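Local coordinates for bifunctional GH43-CE protein (Bacteroides eggerthii, PDB 6MLY) that probably acts on arabinoxylan, linking a family 43 glycoside hydrolase, likely a xylosidase, to a carbohydrate esterase module in one chain, at residues A[572-577]-A[779-784]; A[727-732]-A[759-764]. All coordinates share one frame; numbering follows the deposited sequence.

Contact 1. Residues A[572-577]-A[779-784]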
ATOM      1  N   LYS A 572      16.623 -12.043  -2.395  1.00 71.68           N
ATOM      2  CA  LYS A 572      17.651 -11.259  -1.691  1.00 72.82           C
ATOM      3  C   LYS A 572      19.040 -11.498  -2.305  1.00 73.70           C
ATOM      4  O   LYS A 572      19.791 -10.547  -2.538  1.00 73.46           O
ATOM      5  CB  LYS A 572      17.652 -11.603  -0.199  1.00 72.95           C
ATOM      6  N   SER A 573      19.374 -12.767  -2.568  1.00 74.75           N
ATOM      7  CA  SER A 573      20.730 -13.168  -2.981  1.00 75.12           C
ATOM      8  C   SER A 573      21.050 -12.653  -4.392  1.00 75.25           C
ATOM      9  O   SER A 573      22.170 -12.208  -4.651  1.00 75.87           O
ATOM     10  CB  SER A 573      20.906 -14.660  -2.881  1.00 75.79           C
ATOM     11  OG  SER A 573      19.795 -15.336  -3.448  1.00 76.27           O
ATOM     12  N   LEU A 574      20.066 -12.723  -5.295  1.00 74.92           N
ATOM     13  CA  LEU A 574      20.210 -12.185  -6.652  1.00 75.10           C
ATOM     14  C   LEU A 574      20.370 -10.659  -6.598  1.00 76.89           C
ATOM     15  O   LEU A 574      21.174 -10.097  -7.345  1.00 79.60           O
ATOM     16  CB  LEU A 574      18.984 -12.570  -7.486  1.00 73.83           C
ATOM     17  CG  LEU A 574      19.020 -13.954  -8.126  1.00 72.98           C
ATOM     18  CD1 LEU A 574      17.637 -14.361  -8.607  1.00 72.02           C
ATOM     19  CD2 LEU A 574      20.015 -13.991  -9.277  1.00 73.47           C
ATOM     20  N   LEU A 575      19.595 -10.009  -5.716  1.00 77.15           N
ATOM     21  CA  LEU A 575      19.532  -8.542  -5.604  1.00 77.36           C
ATOM     22  C   LEU A 575      20.876  -7.964  -5.133  1.00 78.76           C
ATOM     23  O   LEU A 575      21.245  -6.862  -5.548  1.00 80.92           O
ATOM     24  CB  LEU A 575      18.399  -8.157  -4.644  1.00 76.05           C
ATOM     25  CG  LEU A 575      16.998  -8.151  -5.255  1.00 75.35           C
ATOM     26  CD1 LEU A 575      15.928  -8.225  -4.176  1.00 74.78           C
ATOM     27  CD2 LEU A 575      16.786  -6.925  -6.132  1.00 75.34           C
ATOM     28  N   ASP A 576      21.592  -8.699  -4.272  1.00 79.41           N
ATOM     29  CA  ASP A 576      22.883  -8.256  -3.724  1.00 80.50           C
ATOM     30  C   ASP A 576      23.970  -8.275  -4.813  1.00 80.52           C
ATOM     31  O   ASP A 576      24.925  -7.497  -4.746  1.00 81.49           O
ATOM     32  CB  ASP A 576      23.309  -9.119  -2.533  1.00 83.06           C
ATOM     33  CG  ASP A 576      22.407  -9.009  -1.314  1.00 84.75           C
ATOM     34  OD1 ASP A 576      22.114  -7.871  -0.898  1.00 86.26           O
ATOM     35  OD2 ASP A 576      22.011 -10.066  -0.782  1.00 86.90           O
ATOM     36  N   LYS A 577      23.834  -9.175  -5.797  1.00 79.17           N
ATOM     37  CA  LYS A 577      24.817  -9.330  -6.876  1.00 79.77           C
ATOM     38  C   LYS A 577      24.665  -8.207  -7.914  1.00 78.80           C
ATOM     39  O   LYS A 577      25.627  -7.897  -8.627  1.00 79.59           O
ATOM     40  CB  LYS A 577      24.661 -10.694  -7.555  1.00 79.63           C
ATOM     41  CG  LYS A 577      25.805 -11.092  -8.480  1.00 80.78           C
ATOM     42  CD  LYS A 577      27.135 -11.305  -7.776  1.00 81.84           C
ATOM     43  CE  LYS A 577      28.174 -11.940  -8.679  1.00 81.97           C
ATOM     44  NZ  LYS A 577      29.496 -12.051  -8.018  1.00 83.11           N
ATOM     45  N   LYS A 779      24.871 -19.776  -3.901  1.00 79.76           N
ATOM     46  CA  LYS A 779      25.998 -18.944  -4.345  1.00 80.52           C
ATOM     47  C   LYS A 779      26.420 -19.313  -5.777  1.00 80.35           C
ATOM     48  O   LYS A 779      26.880 -18.448  -6.529  1.00 81.69           O
ATOM     49  CB  LYS A 779      27.178 -19.090  -3.378  1.00 81.38           C
ATOM     50  CG  LYS A 779      28.305 -18.078  -3.556  1.00 82.54           C
ATOM     51  CD  LYS A 779      29.686 -18.666  -3.334  1.00 83.86           C
ATOM     52  CE  LYS A 779      30.805 -17.654  -3.482  1.00 84.18           C
ATOM     53  NZ  LYS A 779      30.952 -17.181  -4.880  1.00 82.88           N
ATOM     54  N   LYS A 780      26.276 -20.590  -6.152  1.00 79.41           N
ATOM     55  CA  LYS A 780      26.666 -21.045  -7.484  1.00 78.94           C
ATOM     56  C   LYS A 780      25.671 -20.535  -8.530  1.00 77.38           C
ATOM     57  O   LYS A 780      26.060 -20.260  -9.661  1.00 77.43           O
ATOM     58  CB  LYS A 780      26.792 -22.569  -7.527  1.00 80.13           C
ATOM     59  CG  LYS A 780      28.153 -23.091  -7.088  1.00 81.56           C
ATOM     60  CD  LYS A 780      28.209 -24.588  -6.982  1.00 81.79           C
ATOM     61  CE  LYS A 780      29.581 -25.098  -6.606  1.00 83.52           C
ATOM     62  NZ  LYS A 780      29.613 -26.579  -6.620  1.00 83.89           N
ATOM     63  N   MET A 781      24.397 -20.419  -8.144  1.00 76.04           N
ATOM     64  CA  MET A 781      23.354 -19.856  -9.010  1.00 74.98           C
ATOM     65  C   MET A 781      23.724 -18.416  -9.391  1.00 75.65           C
ATOM     66  O   MET A 781      23.647 -18.032 -10.562  1.00 74.89           O
ATOM     67  CB  MET A 781      21.991 -19.854  -8.308  1.00 74.34           C
ATOM     68  CG  MET A 781      20.860 -19.370  -9.192  1.00 73.51           C
ATOM     69  SD  MET A 781      19.275 -19.355  -8.337  1.00 73.43           S
ATOM     70  CE  MET A 781      19.514 -17.947  -7.253  1.00 73.03           C
ATOM     71  N   ILE A 782      24.127 -17.640  -8.379  1.00 75.67           N
ATOM     72  CA  ILE A 782      24.475 -16.228  -8.520  1.00 75.47           C
ATOM     73  C   ILE A 782      25.706 -16.104  -9.432  1.00 75.01           C
ATOM     74  O   ILE A 782      25.686 -15.351 -10.407  1.00 75.39           O
ATOM     75  CB  ILE A 782      24.709 -15.585  -7.135  1.00 75.96           C
ATOM     76  CG1 ILE A 782      23.510 -15.759  -6.196  1.00 75.89           C
ATOM     77  CG2 ILE A 782      25.094 -14.118  -7.272  1.00 76.48           C
ATOM     78  CD1 ILE A 782      22.185 -15.337  -6.788  1.00 75.62           C
ATOM     79  N   ASP A 783      26.762 -16.862  -9.114  1.00 74.01           N
ATOM     80  CA  ASP A 783      28.054 -16.774  -9.802  1.00 73.59           C
ATOM     81  C   ASP A 783      27.903 -17.135 -11.286  1.00 72.26           C
ATOM     82  O   ASP A 783      28.614 -16.581 -12.131  1.00 71.06           O
ATOM     83  CB  ASP A 783      29.096 -17.668  -9.128  1.00 74.73           C
ATOM     84  CG  ASP A 783      29.606 -17.119  -7.808  1.00 75.64           C
ATOM     85  OD1 ASP A 783      29.181 -16.014  -7.429  1.00 75.53           O
ATOM     86  OD2 ASP A 783      30.432 -17.801  -7.172  1.00 77.61           O
ATOM     87  N   PHE A 784      26.985 -18.064 -11.585  1.00 71.10           N
ATOM     88  CA  PHE A 784      26.703 -18.510 -12.955  1.00 70.24           C
ATOM     89  C   PHE A 784      25.983 -17.394 -13.728  1.00 70.35           C
ATOM     90  O   PHE A 784      26.434 -16.993 -14.805  1.00 70.53           O
ATOM     91  CB  PHE A 784      25.912 -19.822 -12.939  1.00 69.44           C
ATOM     92  CG  PHE A 784      25.313 -20.214 -14.266  1.00 68.60           C
ATOM     93  CD1 PHE A 784      26.098 -20.294 -15.406  1.00 69.02           C
ATOM     94  CD2 PHE A 784      23.963 -20.507 -14.377  1.00 67.93           C
ATOM     95  CE1 PHE A 784      25.542 -20.642 -16.627  1.00 68.95           C
ATOM     96  CE2 PHE A 784      23.409 -20.859 -15.596  1.00 67.86           C
ATOM     97  CZ  PHE A 784      24.199 -20.924 -16.719  1.00 68.25           C
TER

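Contact 2. Residues A[727-732]-A[759-764]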
ATOM      1  N   LYS A 727      23.203 -21.936 -21.752  1.00 66.09           N
ATOM      2  CA  LYS A 727      23.877 -22.724 -20.725  1.00 66.35           C
ATOM      3  C   LYS A 727      22.905 -22.991 -19.569  1.00 66.28           C
ATOM      4  O   LYS A 727      22.128 -22.115 -19.197  1.00 66.16           O
ATOM      5  CB  LYS A 727      25.118 -21.983 -20.214  1.00 67.04           C
ATOM      6  CG  LYS A 727      26.451 -22.550 -20.677  1.00 67.61           C
ATOM      7  CD  LYS A 727      26.709 -22.430 -22.160  1.00 68.36           C
ATOM      8  CE  LYS A 727      27.721 -23.445 -22.652  1.00 69.03           C
ATOM      9  NZ  LYS A 727      29.014 -23.357 -21.928  1.00 69.64           N
ATOM     10  N   PHE A 728      22.976 -24.199 -18.998  1.00 66.05           N
ATOM     11  CA  PHE A 728      22.106 -24.621 -17.902  1.00 66.04           C
ATOM     12  C   PHE A 728      22.933 -24.929 -16.651  1.00 66.56           C
ATOM     13  O   PHE A 728      24.106 -25.238 -16.742  1.00 67.46           O
ATOM     14  CB  PHE A 728      21.303 -25.859 -18.302  1.00 65.90           C
ATOM     15  CG  PHE A 728      20.166 -25.575 -19.247  1.00 65.82           C
ATOM     16  CD1 PHE A 728      20.401 -25.373 -20.596  1.00 66.01           C
ATOM     17  CD2 PHE A 728      18.861 -25.494 -18.782  1.00 65.68           C
ATOM     18  CE1 PHE A 728      19.354 -25.104 -21.462  1.00 66.30           C
ATOM     19  CE2 PHE A 728      17.816 -25.213 -19.649  1.00 65.75           C
ATOM     20  CZ  PHE A 728      18.064 -25.017 -20.986  1.00 66.16           C
ATOM     21  N   ILE A 729      22.292 -24.840 -15.485  1.00 66.98           N
ATOM     22  CA  ILE A 729      22.790 -25.452 -14.262  1.00 67.67           C
ATOM     23  C   ILE A 729      21.623 -26.197 -13.615  1.00 68.45           C
ATOM     24  O   ILE A 729      20.670 -25.571 -13.177  1.00 68.72           O
ATOM     25  CB  ILE A 729      23.405 -24.409 -13.308  1.00 67.90           C
ATOM     26  CG1 ILE A 729      24.747 -23.894 -13.835  1.00 68.34           C
ATOM     27  CG2 ILE A 729      23.531 -24.971 -11.896  1.00 68.11           C
ATOM     28  CD1 ILE A 729      25.595 -23.184 -12.802  1.00 68.84           C
ATOM     29  N   VAL A 730      21.707 -27.529 -13.573  1.00 68.79           N
ATOM     30  CA  VAL A 730      20.685 -28.355 -12.954  1.00 69.25           C
ATOM     31  C   VAL A 730      21.175 -28.738 -11.556  1.00 70.29           C
ATOM     32  O   VAL A 730      22.341 -29.082 -11.394  1.00 71.10           O
ATOM     33  CB  VAL A 730      20.369 -29.598 -13.802  1.00 69.73           C
ATOM     34  CG1 VAL A 730      19.279 -30.445 -13.162  1.00 70.11           C
ATOM     35  CG2 VAL A 730      19.989 -29.223 -15.226  1.00 69.51           C
ATOM     36  N   ILE A 731      20.271 -28.664 -10.570  1.00 70.60           N
ATOM     37  CA  ILE A 731      20.574 -28.944  -9.156  1.00 71.51           C
ATOM     38  C   ILE A 731      19.468 -29.837  -8.576  1.00 71.94           C
ATOM     39  O   ILE A 731      18.286 -29.595  -8.822  1.00 72.64           O
ATOM     40  CB  ILE A 731      20.720 -27.636  -8.353  1.00 71.47           C
ATOM     41  CG1 ILE A 731      21.679 -26.650  -9.030  1.00 71.43           C
ATOM     42  CG2 ILE A 731      21.128 -27.934  -6.917  1.00 72.37           C
ATOM     43  CD1 ILE A 731      21.874 -25.350  -8.273  1.00 71.50           C
ATOM     44  N   HIS A 732      19.860 -30.848  -7.789  1.00 71.84           N
ATOM     45  CA  HIS A 732      18.928 -31.861  -7.293  1.00 72.53           C
ATOM     46  C   HIS A 732      19.533 -32.639  -6.122  1.00 74.76           C
ATOM     47  O   HIS A 732      20.671 -33.099  -6.192  1.00 75.96           O
ATOM     48  CB  HIS A 732      18.528 -32.835  -8.411  1.00 71.96           C
ATOM     49  CG  HIS A 732      17.170 -33.421  -8.225  1.00 70.60           C
ATOM     50  ND1 HIS A 732      16.219 -33.405  -9.223  1.00 69.86           N
ATOM     51  CD2 HIS A 732      16.586 -34.004  -7.158  1.00 71.05           C
ATOM     52  CE1 HIS A 732      15.113 -33.966  -8.784  1.00 70.17           C
ATOM     53  NE2 HIS A 732      15.311 -34.339  -7.519  1.00 70.81           N
ATOM     54  N   GLU A 759      26.986 -27.158 -15.367  1.00 69.75           N
ATOM     55  CA  GLU A 759      27.262 -27.864 -14.130  1.00 70.52           C
ATOM     56  C   GLU A 759      26.009 -28.606 -13.651  1.00 70.95           C
ATOM     57  O   GLU A 759      24.922 -28.036 -13.624  1.00 69.88           O
ATOM     58  CB  GLU A 759      27.724 -26.859 -13.077  1.00 71.30           C
ATOM     59  CG  GLU A 759      28.417 -27.483 -11.882  1.00 72.55           C
ATOM     60  CD  GLU A 759      28.886 -26.460 -10.861  1.00 73.46           C
ATOM     61  OE1 GLU A 759      28.672 -25.243 -11.094  1.00 73.86           O
ATOM     62  OE2 GLU A 759      29.455 -26.875  -9.831  1.00 74.73           O
ATOM     63  N   PHE A 760      26.186 -29.881 -13.278  1.00 71.85           N
ATOM     64  CA  PHE A 760      25.198 -30.645 -12.515  1.00 72.36           C
ATOM     65  C   PHE A 760      25.649 -30.701 -11.050  1.00 73.26           C
ATOM     66  O   PHE A 760      26.807 -31.027 -10.778  1.00 73.41           O
ATOM     67  CB  PHE A 760      25.017 -32.049 -13.098  1.00 72.78           C
ATOM     68  CG  PHE A 760      24.229 -32.987 -12.219  1.00 73.05           C
ATOM     69  CD1 PHE A 760      22.878 -32.780 -11.994  1.00 73.28           C
ATOM     70  CD2 PHE A 760      24.838 -34.068 -11.603  1.00 73.93           C
ATOM     71  CE1 PHE A 760      22.155 -33.635 -11.178  1.00 73.87           C
ATOM     72  CE2 PHE A 760      24.113 -34.925 -10.789  1.00 74.46           C
ATOM     73  CZ  PHE A 760      22.772 -34.710 -10.580  1.00 74.26           C
ATOM     74  N   ILE A 761      24.731 -30.376 -10.125  1.00 73.64           N
ATOM     75  CA  ILE A 761      25.033 -30.294  -8.684  1.00 74.76           C
ATOM     76  C   ILE A 761      24.150 -31.279  -7.911  1.00 76.25           C
ATOM     77  O   ILE A 761      22.935 -31.134  -7.875  1.00 76.10           O
ATOM     78  CB  ILE A 761      24.869 -28.857  -8.158  1.00 74.09           C
ATOM     79  CG1 ILE A 761      25.745 -27.877  -8.942  1.00 74.20           C
ATOM     80  CG2 ILE A 761      25.150 -28.802  -6.663  1.00 74.19           C
ATOM     81  CD1 ILE A 761      25.566 -26.433  -8.542  1.00 74.29           C
ATOM     82  N   SER A 762      24.802 -32.254  -7.267  1.00 78.76           N
ATOM     83  CA  SER A 762      24.148 -33.342  -6.562  1.00 79.56           C
ATOM     84  C   SER A 762      24.390 -33.189  -5.054  1.00 80.96           C
ATOM     85  O   SER A 762      25.440 -33.594  -4.548  1.00 83.29           O
ATOM     86  CB  SER A 762      24.645 -34.668  -7.086  1.00 80.10           C
ATOM     87  OG  SER A 762      23.773 -35.723  -6.715  1.00 80.72           O
ATOM     88  N   VAL A 763      23.417 -32.590  -4.354  1.00 80.76           N
ATOM     89  CA  VAL A 763      23.503 -32.343  -2.908  1.00 82.27           C
ATOM     90  C   VAL A 763      23.275 -33.663  -2.168  1.00 84.07           C
ATOM     91  O   VAL A 763      22.225 -34.283  -2.326  1.00 84.25           O
ATOM     92  CB  VAL A 763      22.502 -31.256  -2.463  1.00 81.26           C
ATOM     93  CG1 VAL A 763      22.467 -31.081  -0.952  1.00 81.79           C
ATOM     94  CG2 VAL A 763      22.785 -29.920  -3.136  1.00 79.99           C
ATOM     95  N   PRO A 764      24.240 -34.147  -1.347  1.00 86.51           N
ATOM     96  CA  PRO A 764      24.049 -35.383  -0.585  1.00 88.69           C
ATOM     97  C   PRO A 764      22.926 -35.300   0.462  1.00 89.75           C
ATOM     98  O   PRO A 764      22.267 -36.306   0.732  1.00 91.94           O
ATOM     99  CB  PRO A 764      25.403 -35.628   0.107  1.00 89.93           C
ATOM    100  CG  PRO A 764      26.385 -34.768  -0.663  1.00 88.45           C
ATOM    101  CD  PRO A 764      25.580 -33.577  -1.143  1.00 87.35           C
TER

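Contact 1. Residues A[572-577]-A[779-784]
Ile782 carries this contact by sending its two branches to different parts of residues 572-577 of helix 563-577. Ile782 CD1 lies 3.6 Å from Leu574 CD2 and also against the backbone of Ser573. CG2 rests on the aliphatic part of Lys577, with Lys577 CG 3.3 Å from Ile782 CG2 and Lys577 CB and CD flanking that approach. Chi1 puts CG2 anti to the backbone N, on the Lys577 side, and chi2 (-51°) then sends CD1 toward Leu574. An alanine here would probably open a gap between the helices and leave Lys577 CG and Leu574 CD2 without the methyls they now touch. Met781 comes in beside Ile782, its CE 4.1 Å from Leu574 CG, the two side chains crossing at about a right angle. Farther out, Lys577 NZ stands 4.0 Å from Asp783 OD1, too far for a salt bridge; the other oxygen, OD2, is paired with Lys779 NZ. Ser573 OG bonds back to Phe570 O. Beneath, Leu574 touches Phe579 and Val581, while Met781 touches Val673 and Trp675. Two helices, their segment axes 9.9 Å apart at 37°, thus pack together against the central sheet, as in an alpha/beta-hydrolase fold.

Contact 2. Residues A[727-732]-A[759-764]
Val730 O accepts the backbone N-H of Ile761 at 3.0 Å, N to O, with an N-H...O angle of 155° and the donor in the carbonyl plane. Phe760 CA lies 3.4 Å from Val730 O in a CA-H...O contact. This is the parallel pairing of strands 727-733 and 757-763, which helix 741-752 joins into a beta-alpha-beta unit of the esterase module's alpha/beta-hydrolase sheet. The ladder continues with His732 N bonded to Ile761 O at 3.1 Å, the donor almost on the extension of the C=O bond (C=O...N 179°). Val730 N to Glu759 O is longer, 3.3 Å, and more bent, and Val763 N to His732 O is weak.

On one face Ile729, Ile731, Glu759 and Ile761 come together. Ile731 and Ile761 lie side by side, pointing the same way, with Ile731 CD1 3.9 Å from Ile761 CD1; the rotamer they share runs the two CG1-CD1 arms alongside each other. Ile729 CG2 touches Ile761 CD1 obliquely. Helix 775-789 covers this face, Phe784 packing on Ile729.

The other face, bearing Val730, His732 and Phe760, meets helix 741-752, where Val730 rests on Ser744 and Phe747. His732 turns its ring away from the partner strand; its ND1 bonds to Ser744 OG and its NE2 to Val739 O. These two bonds hold the ring against what looks like a Ser628-His768-Asp736 catalytic triad, as in other alpha/beta-hydrolases. Between the strands on this face, side-chain contact is slight: Phe760 CD1 lies 4.4 Å from Val730 CB.

In the fold
Contacts 1 and 2 lie on the same side of the chain's centre, their own centres about 15 Å apart in the esterase module. Contact 2 is nested within the loop that contact 1 closes: 572-577 comes first, then 727-732, 759-764 and 779-784. Helix 775-789 is the next helix or strand after strand 757-763, and it joins both contacts, turning Met781 and Ile782 to helix 563-577 and Lys780 and Phe784 to the strands. Lys780 NZ forms a salt bridge with Glu759 OE2 at 3.2 Å, and Phe784 packs on Ile729 and Lys727. The C-terminal helix therefore ties an early helix of the module to the strands at the end of its mixed sheet.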